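Local coordinates for alginate lyase (Aplysia kurodai, PDB 5GMT), which cleaves alginate at its glycosidic bonds as a family 14 polysaccharide lyase, with specificity for polymannuronate, at residues V22-H27 against I47-K52; Y125-S128 against N132-S135; D167-H172 against Q177-G182. All blocks are in the same frame, centred on the assembly; numbering follows the deposited sequence.

Contact 1: V22-H27 against I47-K52; sequences VPHSSH and ISTSTK
The irregular loop 22-27 passes the strand 47-50 most closely where His24 faces Thr49, their CA atoms 6.5 Å apart, too wide for strand pairing, and the contact rests on the Thr49 side chain, met by Val22, the Pro23 carbonyl and the His24 ring. Thr49 turns its two branches to different neighbours. The methyl branch lies anti to the threonine's own carbonyl carbon and reaches the loop between a side chain and a carbonyl: Thr49 CG2 is 3.5 Å from Val22 CG2, and Thr49 CG2 is equally 3.5 Å from Pro23 O. Val22 presents only this one methyl to the threonine, its side chain meeting that of Thr49 at a slant. Strand 47-50 belongs to one of the two large antiparallel sheets of a jelly-roll-like sandwich, consistent with the concanavalin clan, and pairs with 58-63 through backbone bonds of Ser48 to Arg60 and of Ser50 to Ala58. Arg57, just ahead of that partner strand, touches both sides of the contact: it bonds to the backbone of Val22, and its NH1 holds Thr49 OG1. The same hydroxyl lies at the edge of the His24 imidazole, near the ring plane, with Thr49 OG1 3.8 Å from His24 CD2. With CG anti to the backbone N (chi1 -172°), the histidine side chain crosses that of Thr49 at roughly a right angle, its CD2 edge toward the hydroxyl. Farther along the loop, Ser25 OG accepts from His27 N at 3.0 Å, an ST turn that leads into the N-cap position of helix 28-31, on which Pro23, Ser25 and Thr49 also pack.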
loop_
_atom_site.group_PDB
_atom_site.type_symbol
_atom_site.label_atom_id
_atom_site.label_comp_id
_atom_site.label_asym_id
_atom_site.label_seq_id
_atom_site.Cartn_x
_atom_site.Cartn_y
_atom_site.Cartn_z
ATOM N N VAL A 22 13.548 -8.773 9.061
ATOM C CA VAL A 22 12.974 -8.758 10.399
ATOM C C VAL A 22 13.655 -9.830 11.246
ATOM O O VAL A 22 14.168 -10.821 10.709
ATOM C CB VAL A 22 11.454 -8.987 10.360
ATOM C CG1 VAL A 22 10.747 -7.762 9.742
ATOM C CG2 VAL A 22 11.147 -10.246 9.566
ATOM N N PRO A 23 13.694 -9.626 12.573
ATOM C CA PRO A 23 14.360 -10.624 13.421
ATOM C C PRO A 23 13.614 -11.957 13.501
ATOM O O PRO A 23 12.400 -12.018 13.305
ATOM C CB PRO A 23 14.401 -9.946 14.795
ATOM C CG PRO A 23 13.271 -8.962 14.769
ATOM C CD PRO A 23 13.218 -8.465 13.347
ATOM N N HIS A 24 14.352 -13.026 13.785
ATOM C CA HIS A 24 13.732 -14.324 14.018
ATOM C C HIS A 24 13.178 -14.371 15.440
ATOM O O HIS A 24 13.887 -14.733 16.383
ATOM C CB HIS A 24 14.740 -15.454 13.792
ATOM C CG HIS A 24 14.135 -16.823 13.838
ATOM N ND1 HIS A 24 14.809 -17.920 14.329
ATOM C CD2 HIS A 24 12.916 -17.271 13.455
ATOM C CE1 HIS A 24 14.033 -18.986 14.246
ATOM N NE2 HIS A 24 12.879 -18.618 13.717
ATOM N N SER A 25 11.911 -14.002 15.594
ATOM C CA SER A 25 11.294 -13.911 16.914
ATOM C C SER A 25 9.868 -14.434 16.856
ATOM O O SER A 25 9.222 -14.351 15.817
ATOM C CB SER A 25 11.312 -12.457 17.419
ATOM O OG SER A 25 10.619 -12.307 18.650
ATOM N N SER A 26 9.383 -14.988 17.961
ATOM C CA SER A 26 7.975 -15.370 18.038
ATOM C C SER A 26 7.106 -14.206 18.512
ATOM O O SER A 26 5.877 -14.286 18.452
ATOM C CB SER A 26 7.781 -16.572 18.967
ATOM O OG SER A 26 8.140 -17.787 18.317
ATOM N N HIS A 27 7.739 -13.133 18.990
ATOM C CA HIS A 27 7.013 -11.964 19.497
ATOM C C HIS A 27 6.766 -10.983 18.372
ATOM O O HIS A 27 7.718 -10.426 17.816
ATOM C CB HIS A 27 7.787 -11.262 20.616
ATOM C CG HIS A 27 8.013 -12.116 21.820
ATOM N ND1 HIS A 27 7.086 -12.227 22.835
ATOM C CD2 HIS A 27 9.056 -12.904 22.172
ATOM C CE1 HIS A 27 7.550 -13.046 23.761
ATOM N NE2 HIS A 27 8.743 -13.471 23.385
ATOM N N ILE A 47 1.019 -13.072 11.308
ATOM C CA ILE A 47 2.372 -12.542 11.162
ATOM C C ILE A 47 3.438 -13.521 11.635
ATOM O O ILE A 47 3.358 -14.066 12.743
ATOM C CB ILE A 47 2.526 -11.205 11.924
ATOM C CG1 ILE A 47 1.637 -10.145 11.257
ATOM C CG2 ILE A 47 4.002 -10.754 11.954
ATOM C CD1 ILE A 47 1.655 -8.783 11.943
ATOM N N SER A 48 4.428 -13.745 10.778
ATOM C CA SER A 48 5.586 -14.545 11.144
ATOM C C SER A 48 6.780 -14.092 10.312
ATOM O O SER A 48 6.743 -13.032 9.675
ATOM C CB SER A 48 5.304 -16.033 10.937
ATOM O OG SER A 48 6.326 -16.818 11.536
ATOM N N THR A 49 7.843 -14.889 10.315
ATOM C CA THR A 49 9.049 -14.548 9.565
ATOM C C THR A 49 9.563 -15.785 8.848
ATOM O O THR A 49 9.311 -16.903 9.295
ATOM C CB THR A 49 10.160 -14.006 10.479
ATOM O OG1 THR A 49 10.644 -15.070 11.309
ATOM C CG2 THR A 49 9.652 -12.865 11.358
ATOM N N SER A 50 10.291 -15.595 7.754
ATOM C CA SER A 50 10.730 -16.734 6.956
ATOM C C SER A 50 11.881 -16.370 6.032
ATOM O O SER A 50 11.911 -15.279 5.451
ATOM C CB SER A 50 9.559 -17.291 6.135
ATOM O OG SER A 50 9.964 -18.387 5.325
ATOM N N THR A 51 12.816 -17.303 5.902
ATOM C CA THR A 51 13.923 -17.200 4.955
ATOM C C THR A 51 13.748 -18.156 3.774
ATOM O O THR A 51 14.693 -18.410 3.029
ATOM C CB THR A 51 15.261 -17.508 5.644
ATOM O OG1 THR A 51 15.136 -18.738 6.367
ATOM C CG2 THR A 51 15.610 -16.407 6.627
ATOM N N LYS A 52 12.537 -18.676 3.592
ATOM C CA LYS A 52 12.294 -19.660 2.541
ATOM C C LYS A 52 12.658 -19.147 1.147
ATOM O O LYS A 52 13.191 -19.898 0.327
ATOM C CB LYS A 52 10.832 -20.121 2.551
ATOM C CG LYS A 52 10.472 -20.959 1.327
ATOM C CD LYS A 52 9.045 -21.462 1.370
ATOM C CE LYS A 52 8.906 -22.672 2.274
ATOM N NZ LYS A 52 7.598 -23.354 2.063
HETATM O O HOH W 1 9.246 -15.653 13.754
#

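Contact 2: Y125-S128 against N132-S135; sequences YKCS and NPSS
Lys126 and Pro133 meet at the root of the lysine side chain: Lys126 CB rests 3.6 Å from Pro133 CG, at a corner of the pyrrolidine ring. The next ring atom sits against the lysine backbone, Pro133 CD being 3.5 Å from Lys126 O, a carbonyl that takes a hydrogen bond from the Ser131 hydroxyl. Beyond CB the lysine bends at chi2 (-60°), which carries the rest of the chain away from the proline. On the other flank of the contact, Cys127 turns its sulfur to Asn132, with Cys127 SG 3.5 Å from Asn132 OD1. Asn132 starts out from its CA away from the cysteine; its CG, anti to the backbone N (chi1 -166°), then returns the amide oxygen to the sulfur while ND2 bonds to Ile155 O. Pro133 borders the sulfur as well, with its CD 4.2 Å from Cys127 SG. Ser135 OG, loosely beside Lys126 CB, is held by Gly123 O. The sulfur is covalently committed to Cys136, at the start of strand 136-143, so this is a disulfide-closed loop, linking the long connection after strand 110-118 to the next strand of the jelly-roll-like sandwich.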
loop_
_atom_site.group_PDB
_atom_site.type_symbol
_atom_site.label_atom_id
_atom_site.label_comp_id
_atom_site.label_asym_id
_atom_site.label_seq_id
_atom_site.Cartn_x
_atom_site.Cartn_y
_atom_site.Cartn_z
ATOM N N TYR A 125 -5.263 8.263 9.998
ATOM C CA TYR A 125 -5.455 6.807 9.947
ATOM C C TYR A 125 -6.888 6.407 9.605
ATOM O O TYR A 125 -7.277 5.254 9.822
ATOM C CB TYR A 125 -5.055 6.159 11.287
ATOM C CG TYR A 125 -3.768 6.692 11.874
ATOM C CD1 TYR A 125 -2.598 6.720 11.119
ATOM C CD2 TYR A 125 -3.730 7.213 13.171
ATOM C CE1 TYR A 125 -1.425 7.215 11.638
ATOM C CE2 TYR A 125 -2.555 7.720 13.706
ATOM C CZ TYR A 125 -1.404 7.725 12.925
ATOM O OH TYR A 125 -0.237 8.221 13.427
ATOM N N LYS A 126 -7.666 7.335 9.051
ATOM C CA LYS A 126 -9.116 7.113 8.900
ATOM C C LYS A 126 -9.562 6.830 7.468
ATOM O O LYS A 126 -10.760 6.695 7.206
ATOM C CB LYS A 126 -9.889 8.328 9.439
ATOM C CG LYS A 126 -9.566 8.666 10.892
ATOM C CD LYS A 126 -9.890 7.510 11.801
ATOM C CE LYS A 126 -9.557 7.842 13.252
ATOM N NZ LYS A 126 -9.832 6.687 14.164
ATOM N N CYS A 127 -8.616 6.730 6.538
ATOM C CA CYS A 127 -8.984 6.578 5.143
ATOM C C CYS A 127 -8.920 5.128 4.677
ATOM O O CYS A 127 -8.003 4.722 3.954
ATOM C CB CYS A 127 -8.095 7.471 4.268
ATOM S SG CYS A 127 -8.675 9.203 4.284
ATOM N N SER A 128 -9.915 4.352 5.097
ATOM C CA SER A 128 -10.016 2.956 4.704
ATOM C C SER A 128 -11.429 2.505 4.989
ATOM O O SER A 128 -12.172 3.211 5.665
ATOM C CB SER A 128 -9.002 2.096 5.469
ATOM O OG SER A 128 -9.344 2.030 6.844
ATOM N N ASN A 132 -13.868 8.122 4.492
ATOM C CA ASN A 132 -12.983 9.006 3.742
ATOM C C ASN A 132 -13.138 10.459 4.189
ATOM O O ASN A 132 -13.526 11.323 3.395
ATOM C CB ASN A 132 -13.255 8.887 2.244
ATOM C CG ASN A 132 -12.143 9.516 1.390
ATOM O OD1 ASN A 132 -10.960 9.365 1.683
ATOM N ND2 ASN A 132 -12.533 10.245 0.349
ATOM N N PRO A 133 -12.814 10.733 5.457
ATOM C CA PRO A 133 -12.986 12.090 5.979
ATOM C C PRO A 133 -11.928 13.008 5.414
ATOM O O PRO A 133 -10.964 12.544 4.812
ATOM C CB PRO A 133 -12.800 11.913 7.482
ATOM C CG PRO A 133 -11.788 10.782 7.568
ATOM C CD PRO A 133 -12.192 9.836 6.456
ATOM N N SER A 134 -12.098 14.304 5.630
ATOM C CA SER A 134 -11.190 15.282 5.076
ATOM C C SER A 134 -9.952 15.436 5.937
ATOM O O SER A 134 -9.440 16.541 6.089
ATOM C CB SER A 134 -11.903 16.634 4.944
ATOM O OG SER A 134 -11.161 17.513 4.122
ATOM N N SER A 135 -9.488 14.335 6.523
ATOM C CA SER A 135 -8.322 14.366 7.398
ATOM C C SER A 135 -7.156 13.541 6.856
ATOM O O SER A 135 -6.076 13.513 7.454
ATOM C CB SER A 135 -8.702 13.853 8.797
ATOM O OG SER A 135 -9.172 12.521 8.717
#

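Contact 3: D167-H172 against Q177-G182; sequences DDVIAH and QSLGRG
Ile170 lays its CD1 methyl over one face of the Arg181 guanidinium, near its centre, with Ile170 CD1 3.7 Å from Arg181 CZ. A bend at chi3 (-63°) swings the arginine head beneath the methyl. The group is also gripped at its edge: Arg181 NH2 donates to Ser178 OG (3.0 Å), almost in the guanidinium plane, while NE salt-bridges Glu150, whose other oxygen bonds to Ser178 OG. Between the strands, Ile170 and Ser178 form an antiparallel hydrogen-bonded pair, the nearly straight bond from Ile170 N to Ser178 O spanning 2.8 Å. Gly180 N to Asp168 O continues the pairing at one end. At the other the Gln177 side chain takes over: its NE2 gives a bond to His172 O (3.0 Å) in the amide plane, and its OE1 receives His172 N (3.0 Å) from above that plane. Val169 and Leu179, a non-hydrogen-bonded pair, lie side by side on the face opposite Ile170 and Ser178, Val169 CG2 3.6 Å from Leu179 CD2. Strand 169-170 is an edge strand of its sheet within this chain; 177-179 joins it to strand 149-154, and Leu179 packs on Leu151 and Ala153 and across to Tyr224 and Ala226 of the other sheet.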
loop_
_atom_site.group_PDB
_atom_site.type_symbol
_atom_site.label_atom_id
_atom_site.label_comp_id
_atom_site.label_asym_id
_atom_site.label_seq_id
_atom_site.Cartn_x
_atom_site.Cartn_y
_atom_site.Cartn_z
ATOM N N ASP A 167 -9.751 7.136 -18.548
ATOM C CA ASP A 167 -9.454 5.783 -18.998
ATOM C C ASP A 167 -8.716 4.972 -17.915
ATOM O O ASP A 167 -8.854 3.747 -17.846
ATOM C CB ASP A 167 -8.635 5.833 -20.290
ATOM C CG ASP A 167 -8.700 4.541 -21.075
ATOM O OD1 ASP A 167 -9.722 3.828 -20.967
ATOM O OD2 ASP A 167 -7.734 4.243 -21.813
ATOM N N ASP A 168 -7.958 5.654 -17.060
ATOM C CA ASP A 168 -7.181 4.945 -16.041
ATOM C C ASP A 168 -7.913 4.868 -14.705
ATOM O O ASP A 168 -7.324 4.480 -13.704
ATOM C CB ASP A 168 -5.804 5.600 -15.854
ATOM C CG ASP A 168 -5.887 7.021 -15.302
ATOM O OD1 ASP A 168 -6.939 7.663 -15.469
ATOM O OD2 ASP A 168 -4.889 7.491 -14.702
ATOM N N VAL A 169 -9.204 5.214 -14.693
ATOM C CA VAL A 169 -9.969 5.261 -13.442
ATOM C C VAL A 169 -11.179 4.341 -13.458
ATOM O O VAL A 169 -11.984 4.371 -14.384
ATOM C CB VAL A 169 -10.465 6.701 -13.120
ATOM C CG1 VAL A 169 -11.549 6.677 -12.028
ATOM C CG2 VAL A 169 -9.309 7.588 -12.701
ATOM N N ILE A 170 -11.274 3.503 -12.435
ATOM C CA ILE A 170 -12.503 2.798 -12.121
ATOM C C ILE A 170 -12.950 3.319 -10.760
ATOM O O ILE A 170 -12.413 2.936 -9.717
ATOM C CB ILE A 170 -12.307 1.278 -12.110
ATOM C CG1 ILE A 170 -11.916 0.792 -13.510
ATOM C CG2 ILE A 170 -13.591 0.577 -11.632
ATOM C CD1 ILE A 170 -11.428 -0.630 -13.552
ATOM N N ALA A 171 -13.921 4.225 -10.793
ATOM C CA ALA A 171 -14.306 5.000 -9.619
ATOM C C ALA A 171 -15.235 4.231 -8.693
ATOM O O ALA A 171 -15.882 3.259 -9.098
ATOM C CB ALA A 171 -14.967 6.315 -10.053
ATOM N N HIS A 172 -15.289 4.662 -7.441
ATOM C CA HIS A 172 -16.285 4.138 -6.528
ATOM C C HIS A 172 -16.846 5.258 -5.652
ATOM O O HIS A 172 -16.165 6.232 -5.329
ATOM C CB HIS A 172 -15.722 3.007 -5.656
ATOM C CG HIS A 172 -16.788 2.103 -5.120
ATOM N ND1 HIS A 172 -17.526 2.405 -3.995
ATOM C CD2 HIS A 172 -17.285 0.935 -5.595
ATOM C CE1 HIS A 172 -18.409 1.447 -3.781
ATOM N NE2 HIS A 172 -18.288 0.544 -4.738
ATOM N N GLN A 177 -10.706 4.470 -4.953
ATOM C CA GLN A 177 -10.689 4.606 -6.405
ATOM C C GLN A 177 -9.642 3.660 -6.979
ATOM O O GLN A 177 -8.535 3.572 -6.455
ATOM C CB GLN A 177 -10.387 6.054 -6.812
ATOM C CG GLN A 177 -11.144 7.091 -6.001
ATOM C CD GLN A 177 -12.641 6.884 -6.091
ATOM O OE1 GLN A 177 -13.192 6.758 -7.187
ATOM N NE2 GLN A 177 -13.298 6.812 -4.944
ATOM N N SER A 178 -9.990 2.934 -8.034
ATOM C CA SER A 178 -9.018 2.063 -8.693
ATOM C C SER A 178 -8.350 2.830 -9.815
ATOM O O SER A 178 -9.011 3.233 -10.774
ATOM C CB SER A 178 -9.683 0.794 -9.239
ATOM O OG SER A 178 -10.167 0.001 -8.174
ATOM N N LEU A 179 -7.044 3.041 -9.684
ATOM C CA LEU A 179 -6.274 3.756 -10.706
ATOM C C LEU A 179 -5.250 2.838 -11.354
ATOM O O LEU A 179 -4.440 2.199 -10.669
ATOM C CB LEU A 179 -5.572 4.971 -10.097
ATOM C CG LEU A 179 -6.564 6.098 -9.786
ATOM C CD1 LEU A 179 -6.432 6.499 -8.332
ATOM C CD2 LEU A 179 -6.325 7.290 -10.683
ATOM N N GLY A 180 -5.301 2.771 -12.679
ATOM C CA GLY A 180 -4.320 2.027 -13.437
ATOM C C GLY A 180 -4.461 0.520 -13.370
ATOM O O GLY A 180 -3.482 -0.189 -13.577
ATOM N N ARG A 181 -5.660 0.024 -13.084
ATOM C CA ARG A 181 -5.851 -1.417 -12.935
ATOM C C ARG A 181 -5.438 -2.142 -14.205
ATOM O O ARG A 181 -5.873 -1.796 -15.308
ATOM C CB ARG A 181 -7.300 -1.755 -12.579
ATOM C CG ARG A 181 -7.522 -3.229 -12.220
ATOM C CD ARG A 181 -9.008 -3.554 -12.074
ATOM N NE ARG A 181 -9.637 -2.823 -10.974
ATOM C CZ ARG A 181 -10.933 -2.896 -10.685
ATOM N NH1 ARG A 181 -11.731 -3.660 -11.424
ATOM N NH2 ARG A 181 -11.438 -2.202 -9.676
ATOM N N GLY A 182 -4.562 -3.128 -14.043
ATOM C CA GLY A 182 -4.111 -3.944 -15.157
ATOM C C GLY A 182 -2.889 -3.418 -15.878
ATOM O O GLY A 182 -2.349 -4.099 -16.757
#

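In the fold
The three contacts follow one another along the chain, none enclosing or crossing another. Contact 1 closes the N-terminal loop that holds helix 28-31 and strand 38-42, setting the connection after strand 14-19 against strand 47-50 of one sheet. The chain then crosses between the two sheets before contact 2 closes a tight loop ahead of strand 136-143, which belongs to the other sheet. Contact 3 is a short hairpin at one end of that same sheet, beside strand 149-154. Contacts 2 and 3 are neighbours, with nearest atoms about 6 Å apart, whereas contact 1 lies across the chain's centre from contact 3, their centres about 35 Å apart.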